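Putative alpha-L-fucosidase (Bacteroides thetaiotaomicron, PDB 3EYP) probably hydrolyses alpha-L-fucosidic bonds as a glycoside hydrolase family 29 enzyme, with a TIM-barrel catalytic domain followed by an F5/8 type C beta-sandwich domain. Local coordinates at residues 326-331 and 374-379; 367-372 and 434-439; 395-400 and 438-443. All blocks are in the same frame, centred on the assembly; numbering follows the deposited sequence.

How the contacts relate
The chain first builds the TIM-barrel part, and helix 306-323 leads out of it. The loop 326-331 follows and leads to strand 332-335. Contact 1 closes a loop from there to strand 375-378, the outermost strand of one antiparallel sheet. Strand 366-372 lies inside that loop and pairs with strand 434-442 in contact 2, so contacts 1 and 2 cross along the chain. They also touch, through Leu327 and Leu328 against Leu372 and Val435. Contact 3 opens later, at 395-400, and ends on the same strand as contact 2, sharing Arg438 and Ile439. Contacts 2 and 3 therefore place strand 434-442 between two neighbours of one sheet.

Contact 1 of 3, residues 326-331 and 374-379; sequences NLLRGA and KTIEFD
Asn326 OD1 is the best-held polar atom, gripped by two backbone N-H groups. Leu328 N lies 3.0 Å from Asn326 OD1, closing an Asx turn from above the carbonyl plane. The other is Val453 N of strand 447-454. The amide's other end, ND2, bonds to Phe451 O, so both ends of the Asn326 side chain are fixed. A type I turn overlaps this Asx turn, with Arg329 N bonded to Asn326 O. The turns present Leu327 to strand 375-378, and the contact there is apolar. Leu327 CB meets Ile376 CD1 at 3.9 Å. Leu327 CD1 reaches further along the strand and lies 4.0 Å from Phe378 CB, the two side chains crossing obliquely. Leu327 CD1 also rests against the backbone, 3.2 Å from Glu377 O. Ile376 carries CG1 in the crowded position between its N and carbonyl carbon (chi1 62°), with CD1 at the tip meeting the loop. Leu328 CD2 adds a looser touch to that methyl. Phe378 and Leu328 also pack on Val453 and Val435. This is the packing of the loop between helix 306-323 and strand 332-335 against an edge strand in the beta sandwich of an F5/8 type C (discoidin-like) domain.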
loop_
_atom_site.group_PDB
_atom_site.type_symbol
_atom_site.label_atom_id
_atom_site.label_comp_id
_atom_site.label_asym_id
_atom_site.label_seq_id
_atom_site.Cartn_x
_atom_site.Cartn_y
_atom_site.Cartn_z
ATOM N N ASN A 326 19.794 -10.171 9.235
ATOM C CA ASN A 326 20.261 -10.614 7.924
ATOM C C ASN A 326 21.392 -11.632 8.146
ATOM O O ASN A 326 22.492 -11.278 8.583
ATOM C CB ASN A 326 20.756 -9.432 7.107
ATOM C CG ASN A 326 21.131 -9.811 5.723
ATOM O OD1 ASN A 326 21.173 -11.003 5.365
ATOM N ND2 ASN A 326 21.422 -8.804 4.920
ATOM N N LEU A 327 21.074 -12.885 7.861
ATOM C CA LEU A 327 21.976 -14.015 8.109
ATOM C C LEU A 327 23.204 -13.956 7.223
ATOM O O LEU A 327 24.186 -14.689 7.430
ATOM C CB LEU A 327 21.264 -15.345 7.920
ATOM C CG LEU A 327 20.153 -15.546 8.956
ATOM C CD1 LEU A 327 19.454 -16.884 8.768
ATOM C CD2 LEU A 327 20.718 -15.374 10.408
ATOM N N LEU A 328 23.171 -13.071 6.244
ATOM C CA LEU A 328 24.333 -12.933 5.377
ATOM C C LEU A 328 25.356 -12.028 6.038
ATOM O O LEU A 328 26.500 -11.949 5.587
ATOM C CB LEU A 328 23.987 -12.348 4.005
ATOM C CG LEU A 328 23.090 -13.178 3.111
ATOM C CD1 LEU A 328 22.881 -12.439 1.792
ATOM C CD2 LEU A 328 23.642 -14.599 2.921
ATOM N N ARG A 329 24.970 -11.306 7.088
ATOM C CA ARG A 329 25.908 -10.329 7.602
ATOM C C ARG A 329 27.159 -11.027 8.109
ATOM O O ARG A 329 27.129 -12.092 8.682
ATOM C CB ARG A 329 25.276 -9.369 8.593
ATOM C CG ARG A 329 24.810 -8.094 7.810
ATOM C CD ARG A 329 23.908 -7.192 8.642
ATOM N NE ARG A 329 24.606 -6.767 9.847
ATOM C CZ ARG A 329 25.424 -5.728 9.920
ATOM N NH1 ARG A 329 26.011 -5.457 11.079
ATOM N NH2 ARG A 329 25.656 -4.960 8.854
ATOM N N GLY A 330 28.279 -10.434 7.805
ATOM C CA GLY A 330 29.535 -10.992 8.268
ATOM C C GLY A 330 30.205 -11.777 7.185
ATOM O O GLY A 330 31.386 -12.137 7.307
ATOM N N ALA A 331 29.453 -11.992 6.106
ATOM C CA ALA A 331 29.952 -12.770 4.942
ATOM C C ALA A 331 31.169 -12.142 4.288
ATOM O O ALA A 331 31.425 -10.939 4.399
ATOM C CB ALA A 331 28.834 -13.010 3.879
ATOM N N LYS A 374 30.179 -19.560 9.106
ATOM C CA LYS A 374 29.534 -20.803 9.545
ATOM C C LYS A 374 28.254 -21.031 8.750
ATOM O O LYS A 374 27.611 -20.074 8.307
ATOM C CB LYS A 374 29.237 -20.741 11.057
ATOM N N THR A 375 27.869 -22.282 8.592
ATOM C CA THR A 375 26.642 -22.564 7.859
ATOM C C THR A 375 25.382 -22.070 8.588
ATOM O O THR A 375 25.187 -22.208 9.794
ATOM C CB THR A 375 26.462 -24.029 7.441
ATOM O OG1 THR A 375 25.626 -24.707 8.379
ATOM C CG2 THR A 375 27.774 -24.735 7.267
ATOM N N ILE A 376 24.532 -21.475 7.781
ATOM C CA ILE A 376 23.275 -20.870 8.236
ATOM C C ILE A 376 22.064 -21.653 7.758
ATOM O O ILE A 376 22.110 -22.385 6.773
ATOM C CB ILE A 376 23.153 -19.408 7.713
ATOM C CG1 ILE A 376 23.127 -19.386 6.173
ATOM C CG2 ILE A 376 24.281 -18.573 8.260
ATOM C CD1 ILE A 376 22.876 -18.003 5.528
ATOM N N GLU A 377 20.962 -21.471 8.480
ATOM C CA GLU A 377 19.653 -21.990 8.056
ATOM C C GLU A 377 18.680 -20.823 7.781
ATOM O O GLU A 377 18.452 -19.943 8.626
ATOM C CB GLU A 377 19.053 -22.925 9.092
ATOM C CG GLU A 377 17.908 -23.727 8.556
ATOM C CD GLU A 377 17.097 -24.453 9.643
ATOM O OE1 GLU A 377 17.214 -24.105 10.846
ATOM O OE2 GLU A 377 16.330 -25.369 9.264
ATOM N N PHE A 378 18.132 -20.816 6.575
ATOM C CA PHE A 378 17.141 -19.765 6.204
ATOM C C PHE A 378 15.978 -20.286 5.377
ATOM O O PHE A 378 16.075 -21.288 4.681
ATOM C CB PHE A 378 17.819 -18.558 5.535
ATOM C CG PHE A 378 18.409 -18.859 4.168
ATOM C CD1 PHE A 378 17.701 -18.576 3.017
ATOM C CD2 PHE A 378 19.681 -19.409 4.055
ATOM C CE1 PHE A 378 18.238 -18.856 1.754
ATOM C CE2 PHE A 378 20.227 -19.701 2.812
ATOM C CZ PHE A 378 19.505 -19.426 1.652
ATOM N N ASP A 379 14.888 -19.528 5.436
ATOM C CA ASP A 379 13.650 -19.876 4.754
ATOM C C ASP A 379 12.890 -18.650 4.175
ATOM O O ASP A 379 11.712 -18.701 3.916
ATOM C CB ASP A 379 12.732 -20.662 5.709
ATOM C CG ASP A 379 12.307 -19.868 6.955
ATOM O OD1 ASP A 379 12.660 -18.668 7.098
ATOM O OD2 ASP A 379 11.614 -20.467 7.837
#

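Contact 2 of 3, residues 367-372 and 434-439; sequences DIIFTL and QVRLRI
Strands 367-372 and 434-439 are antiparallel neighbours in a sheet of the F5/8 type C beta sandwich. Four backbone hydrogen bonds join them, two at the pair Ile368-Leu437 and two at Phe370-Val435. Asp367, Ile369 and Thr371 share one face with Gln434, Arg436 and Arg438. Asp367 and Arg438 lie side by side and point the same way, their flat groups turned 42° apart. Arg438 bends at chi3 (77°), which brings its NE/NH1 edge to Asp367. It grips the carboxylate side-on: NE bonds to OD1 of Asp367 at 3.0 Å, and NH1 bonds to the syn lone pair of OD2. NE meets OD1 from above the carboxylate plane. Arg436 NH2 makes a long bridge to Asp367 OD2, with no N-H pointing at it; its NH1 pairs with Glu399, and Trp407 adds a cation-pi contact. The two guanidiniums overlap face to face with an offset, Arg438 NE over the centre of the Arg436 group, a crowding of like charge that the two acids probably offset. An alanine in place of Arg438 would remove both bonds and the group over Arg436, and would probably leave the Asp367 carboxylate less firmly oriented. Ile369 runs alongside Arg436, with its CG1 4.0 Å from Arg436 CD. On the other face, Ile368 and Leu437 lie alongside each other. Phe370 brings its ring edge to Val435 O and packs CE2 against Leu437 CB; its ring also meets Phe451. Near the far end, Gln434 NE2 donates to Thr371 OG1 at 2.8 Å.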
loop_
_atom_site.group_PDB
_atom_site.type_symbol
_atom_site.label_atom_id
_atom_site.label_comp_id
_atom_site.label_asym_id
_atom_site.label_seq_id
_atom_site.Cartn_x
_atom_site.Cartn_y
_atom_site.Cartn_z
ATOM N N ASP A 367 27.103 -11.473 -10.730
ATOM C CA ASP A 367 27.069 -12.632 -9.841
ATOM C C ASP A 367 27.805 -12.266 -8.575
ATOM O O ASP A 367 28.948 -11.828 -8.644
ATOM C CB ASP A 367 27.773 -13.825 -10.468
ATOM C CG ASP A 367 26.932 -14.548 -11.539
ATOM O OD1 ASP A 367 25.676 -14.451 -11.553
ATOM O OD2 ASP A 367 27.559 -15.274 -12.377
ATOM N N ILE A 368 27.111 -12.455 -7.456
ATOM C CA ILE A 368 27.579 -12.154 -6.110
ATOM C C ILE A 368 27.503 -13.371 -5.195
ATOM O O ILE A 368 26.461 -14.031 -5.042
ATOM C CB ILE A 368 26.785 -11.019 -5.437
ATOM C CG1 ILE A 368 26.667 -9.758 -6.349
ATOM C CG2 ILE A 368 27.458 -10.662 -4.150
ATOM C CD1 ILE A 368 25.520 -9.769 -7.370
ATOM N N ILE A 369 28.645 -13.672 -4.597
ATOM C CA ILE A 369 28.781 -14.881 -3.777
ATOM C C ILE A 369 29.107 -14.445 -2.380
ATOM O O ILE A 369 30.027 -13.659 -2.145
ATOM C CB ILE A 369 29.855 -15.851 -4.345
ATOM C CG1 ILE A 369 29.367 -16.359 -5.676
ATOM C CG2 ILE A 369 30.138 -17.057 -3.367
ATOM C CD1 ILE A 369 30.340 -17.333 -6.405
ATOM N N PHE A 370 28.290 -14.931 -1.468
ATOM C CA PHE A 370 28.430 -14.626 -0.072
ATOM C C PHE A 370 28.918 -15.884 0.571
ATOM O O PHE A 370 28.252 -16.909 0.520
ATOM C CB PHE A 370 27.086 -14.193 0.544
ATOM C CG PHE A 370 26.447 -13.016 -0.148
ATOM C CD1 PHE A 370 26.588 -11.757 0.356
ATOM C CD2 PHE A 370 25.736 -13.187 -1.310
ATOM C CE1 PHE A 370 25.992 -10.663 -0.290
ATOM C CE2 PHE A 370 25.156 -12.111 -1.966
ATOM C CZ PHE A 370 25.284 -10.868 -1.454
ATOM N N THR A 371 30.114 -15.791 1.137
ATOM C CA THR A 371 30.729 -16.927 1.858
ATOM C C THR A 371 30.649 -16.693 3.358
ATOM O O THR A 371 31.188 -15.734 3.927
ATOM C CB THR A 371 32.178 -17.181 1.399
ATOM O OG1 THR A 371 32.206 -17.456 -0.010
ATOM C CG2 THR A 371 32.765 -18.382 2.130
ATOM N N LEU A 372 29.893 -17.565 3.984
ATOM C CA LEU A 372 29.556 -17.420 5.381
ATOM C C LEU A 372 30.536 -18.179 6.257
ATOM O O LEU A 372 30.866 -19.307 5.964
ATOM C CB LEU A 372 28.145 -17.951 5.646
ATOM C CG LEU A 372 27.095 -17.109 4.914
ATOM C CD1 LEU A 372 25.962 -17.980 4.390
ATOM C CD2 LEU A 372 26.599 -15.980 5.795
ATOM N N GLN A 434 27.417 -21.137 1.545
ATOM C CA GLN A 434 27.510 -20.001 0.619
ATOM C C GLN A 434 26.205 -19.765 -0.115
ATOM O O GLN A 434 25.440 -20.680 -0.356
ATOM C CB GLN A 434 28.585 -20.275 -0.428
ATOM C CG GLN A 434 29.970 -20.535 0.123
ATOM C CD GLN A 434 30.907 -20.794 -1.009
ATOM O OE1 GLN A 434 30.888 -21.882 -1.583
ATOM N NE2 GLN A 434 31.659 -19.773 -1.416
ATOM N N VAL A 435 25.989 -18.503 -0.435
ATOM C CA VAL A 435 24.804 -18.041 -1.155
ATOM C C VAL A 435 25.227 -17.217 -2.338
ATOM O O VAL A 435 26.034 -16.280 -2.218
ATOM C CB VAL A 435 23.881 -17.137 -0.265
ATOM C CG1 VAL A 435 22.656 -16.549 -1.103
ATOM C CG2 VAL A 435 23.427 -17.869 0.989
ATOM N N ARG A 436 24.639 -17.552 -3.466
ATOM C CA ARG A 436 24.851 -16.803 -4.702
ATOM C C ARG A 436 23.630 -16.027 -5.188
ATOM O O ARG A 436 22.543 -16.586 -5.373
ATOM C CB ARG A 436 25.337 -17.720 -5.839
ATOM C CG ARG A 436 25.621 -16.942 -7.097
ATOM C CD ARG A 436 26.514 -17.663 -8.082
ATOM N NE ARG A 436 25.847 -18.748 -8.782
ATOM C CZ ARG A 436 26.302 -19.260 -9.931
ATOM N NH1 ARG A 436 25.669 -20.250 -10.530
ATOM N NH2 ARG A 436 27.375 -18.740 -10.507
ATOM N N LEU A 437 23.864 -14.748 -5.447
ATOM C CA LEU A 437 22.867 -13.871 -6.090
ATOM C C LEU A 437 23.283 -13.633 -7.529
ATOM O O LEU A 437 24.335 -13.038 -7.802
ATOM C CB LEU A 437 22.754 -12.550 -5.352
ATOM C CG LEU A 437 21.869 -11.492 -6.005
ATOM C CD1 LEU A 437 20.388 -12.012 -6.175
ATOM C CD2 LEU A 437 21.957 -10.195 -5.193
ATOM N N ARG A 438 22.457 -14.157 -8.449
ATOM C CA ARG A 438 22.634 -13.973 -9.884
ATOM C C ARG A 438 21.681 -12.905 -10.430
ATOM O O ARG A 438 20.461 -13.097 -10.456
ATOM C CB ARG A 438 22.376 -15.283 -10.645
ATOM C CG ARG A 438 23.087 -16.565 -10.089
ATOM C CD ARG A 438 23.286 -17.597 -11.221
ATOM N NE ARG A 438 24.414 -17.159 -12.049
ATOM C CZ ARG A 438 24.883 -17.798 -13.131
ATOM N NH1 ARG A 438 25.942 -17.306 -13.781
ATOM N NH2 ARG A 438 24.292 -18.889 -13.584
ATOM N N ILE A 439 22.267 -11.787 -10.856
ATOM C CA ILE A 439 21.588 -10.755 -11.656
ATOM C C ILE A 439 21.784 -11.177 -13.076
ATOM O O ILE A 439 22.907 -11.134 -13.608
ATOM C CB ILE A 439 22.162 -9.311 -11.429
ATOM C CG1 ILE A 439 22.060 -8.917 -9.977
ATOM C CG2 ILE A 439 21.433 -8.225 -12.327
ATOM C CD1 ILE A 439 20.778 -9.292 -9.351
HETATM O O HOH W 1 24.402 -13.658 -13.660
#

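Contact 3 of 3, residues 395-400 and 438-443; sequences KWSVEY and RIQDGK
Backbone hydrogen bonds carry the pairing of strand 395-400 with strand 438-442. Ser397 and Arg438 form a regular antiparallel hydrogen-bonded pair: Ser397 N to Arg438 O and Arg438 N to Ser397 O are both 2.9 Å, and both lie in the carbonyl planes. The register slips by one beyond Trp396. Gln440 and Asp441 both face Lys395 there, a classic beta bulge. Lys395 O takes Gln440 N at 2.9 Å and, weakly, Asp441 N, while Lys395 N bonds to Asp441 O.

Side-chain polar contacts add a second link. Ser397 OG donates to Gln440 OE1 at 2.6 Å, coming from above the carbonyl plane. A water bridges the same two residues, giving a proton to Ser397 OG and accepting one from Gln440 NE2. Ser397 OG also accepts from Asp415 N, so this buried hydroxyl is well held. Glu399 OE1 lies beside Arg438 CD; its salt-bridge partner is Arg436 NH1.

Aliphatic packing fills in beside these bonds. The extended Lys395 chain crosses Gln440 obliquely, Lys395 CG to Gln440 CB at 3.9 Å, and Lys395 CB lies 3.8 Å from Asp441 CB. Trp396 CB touches Ile439 CD1 at 4.2 Å.

Trp396 turns its indole away from strand 438-442, with NE1 bonded to Ala418 O. The side chain packs on Ile383 of strand 380-385 in the opposing sheet of the F5/8 type C beta sandwich, and Val398 touches Leu381 of that strand.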
loop_
_atom_site.group_PDB
_atom_site.type_symbol
_atom_site.label_atom_id
_atom_site.label_comp_id
_atom_site.label_asym_id
_atom_site.label_seq_id
_atom_site.Cartn_x
_atom_site.Cartn_y
_atom_site.Cartn_z
ATOM N N LYS A 395 15.765 -9.939 -14.432
ATOM C CA LYS A 395 15.782 -11.373 -14.145
ATOM C C LYS A 395 16.826 -11.647 -13.096
ATOM O O LYS A 395 17.920 -11.069 -13.147
ATOM C CB LYS A 395 16.037 -12.145 -15.464
ATOM C CG LYS A 395 16.002 -13.631 -15.332
ATOM C CD LYS A 395 16.240 -14.283 -16.694
ATOM C CE LYS A 395 16.488 -15.784 -16.533
ATOM N NZ LYS A 395 17.142 -16.331 -17.794
ATOM N N TRP A 396 16.453 -12.430 -12.104
ATOM C CA TRP A 396 17.340 -12.779 -11.004
ATOM C C TRP A 396 17.012 -14.103 -10.343
ATOM O O TRP A 396 15.842 -14.594 -10.337
ATOM C CB TRP A 396 17.404 -11.667 -9.940
ATOM C CG TRP A 396 16.074 -11.309 -9.312
ATOM C CD1 TRP A 396 15.118 -10.512 -9.838
ATOM C CD2 TRP A 396 15.595 -11.724 -8.042
ATOM N NE1 TRP A 396 14.062 -10.397 -8.967
ATOM C CE2 TRP A 396 14.330 -11.157 -7.866
ATOM C CE3 TRP A 396 16.107 -12.545 -7.039
ATOM C CZ2 TRP A 396 13.560 -11.374 -6.714
ATOM C CZ3 TRP A 396 15.343 -12.764 -5.915
ATOM C CH2 TRP A 396 14.092 -12.171 -5.762
ATOM N N SER A 397 18.069 -14.695 -9.817
ATOM C CA SER A 397 17.963 -15.980 -9.095
ATOM C C SER A 397 18.891 -16.002 -7.904
ATOM O O SER A 397 19.846 -15.258 -7.828
ATOM C CB SER A 397 18.298 -17.159 -9.972
ATOM O OG SER A 397 17.638 -17.093 -11.196
ATOM N N VAL A 398 18.548 -16.866 -6.972
ATOM C CA VAL A 398 19.368 -17.120 -5.811
ATOM C C VAL A 398 19.600 -18.639 -5.657
ATOM O O VAL A 398 18.713 -19.470 -5.823
ATOM C CB VAL A 398 18.765 -16.456 -4.500
ATOM C CG1 VAL A 398 19.704 -16.662 -3.283
ATOM C CG2 VAL A 398 18.464 -14.929 -4.704
ATOM N N GLU A 399 20.858 -18.943 -5.389
ATOM C CA GLU A 399 21.355 -20.293 -5.149
ATOM C C GLU A 399 22.190 -20.374 -3.892
ATOM O O GLU A 399 22.570 -19.385 -3.275
ATOM C CB GLU A 399 22.206 -20.739 -6.341
ATOM C CG GLU A 399 21.465 -20.597 -7.653
ATOM C CD GLU A 399 22.376 -20.748 -8.862
ATOM O OE1 GLU A 399 23.590 -20.425 -8.743
ATOM O OE2 GLU A 399 21.877 -21.185 -9.922
ATOM N N TYR A 400 22.477 -21.596 -3.531
ATOM C CA TYR A 400 23.215 -21.877 -2.315
ATOM C C TYR A 400 24.026 -23.165 -2.479
ATOM O O TYR A 400 23.791 -23.991 -3.371
ATOM C CB TYR A 400 22.261 -21.992 -1.097
ATOM C CG TYR A 400 21.410 -23.244 -1.121
ATOM C CD1 TYR A 400 21.779 -24.363 -0.406
ATOM C CD2 TYR A 400 20.261 -23.316 -1.886
ATOM C CE1 TYR A 400 21.020 -25.518 -0.446
ATOM C CE2 TYR A 400 19.495 -24.462 -1.929
ATOM C CZ TYR A 400 19.890 -25.559 -1.205
ATOM O OH TYR A 400 19.170 -26.727 -1.236
ATOM N N ARG A 438 22.457 -14.157 -8.449
ATOM C CA ARG A 438 22.634 -13.973 -9.884
ATOM C C ARG A 438 21.681 -12.905 -10.430
ATOM O O ARG A 438 20.461 -13.097 -10.456
ATOM C CB ARG A 438 22.376 -15.283 -10.645
ATOM C CG ARG A 438 23.087 -16.565 -10.089
ATOM C CD ARG A 438 23.286 -17.597 -11.221
ATOM N NE ARG A 438 24.414 -17.159 -12.049
ATOM C CZ ARG A 438 24.883 -17.798 -13.131
ATOM N NH1 ARG A 438 25.942 -17.306 -13.781
ATOM N NH2 ARG A 438 24.292 -18.889 -13.584
ATOM N N ILE A 439 22.267 -11.787 -10.856
ATOM C CA ILE A 439 21.588 -10.755 -11.656
ATOM C C ILE A 439 21.784 -11.177 -13.076
ATOM O O ILE A 439 22.907 -11.134 -13.608
ATOM C CB ILE A 439 22.162 -9.311 -11.429
ATOM C CG1 ILE A 439 22.060 -8.917 -9.977
ATOM C CG2 ILE A 439 21.433 -8.225 -12.327
ATOM C CD1 ILE A 439 20.778 -9.292 -9.351
ATOM N N GLN A 440 20.704 -11.671 -13.674
ATOM C CA GLN A 440 20.759 -12.374 -14.966
ATOM C C GLN A 440 20.429 -11.565 -16.185
ATOM O O GLN A 440 20.893 -11.844 -17.263
ATOM C CB GLN A 440 19.869 -13.614 -14.907
ATOM C CG GLN A 440 20.472 -14.605 -13.985
ATOM C CD GLN A 440 19.525 -15.665 -13.519
ATOM O OE1 GLN A 440 18.496 -15.385 -12.891
ATOM N NE2 GLN A 440 19.908 -16.911 -13.759
ATOM N N ASP A 441 19.644 -10.535 -16.007
ATOM C CA ASP A 441 19.217 -9.671 -17.122
ATOM C C ASP A 441 18.613 -8.400 -16.580
ATOM O O ASP A 441 18.174 -8.334 -15.406
ATOM C CB ASP A 441 18.191 -10.383 -18.001
ATOM C CG ASP A 441 18.145 -9.846 -19.418
ATOM O OD1 ASP A 441 18.962 -8.994 -19.826
ATOM O OD2 ASP A 441 17.248 -10.267 -20.152
ATOM N N GLY A 442 18.615 -7.398 -17.454
ATOM C CA GLY A 442 18.112 -6.063 -17.133
ATOM C C GLY A 442 18.144 -5.096 -18.268
ATOM O O GLY A 442 18.661 -5.399 -19.312
ATOM N N LYS A 443 17.548 -3.945 -18.029
ATOM C CA LYS A 443 17.558 -2.820 -18.946
ATOM C C LYS A 443 18.765 -1.912 -18.671
ATOM O O LYS A 443 19.146 -1.083 -19.510
ATOM C CB LYS A 443 16.313 -1.977 -18.778
ATOM C CG LYS A 443 15.059 -2.698 -19.139
ATOM C CD LYS A 443 13.853 -1.881 -18.720
ATOM C CE LYS A 443 13.685 -0.646 -19.588
ATOM N NZ LYS A 443 12.806 0.362 -18.973
HETATM O O HOH W 2 18.685 -19.401 -12.885
#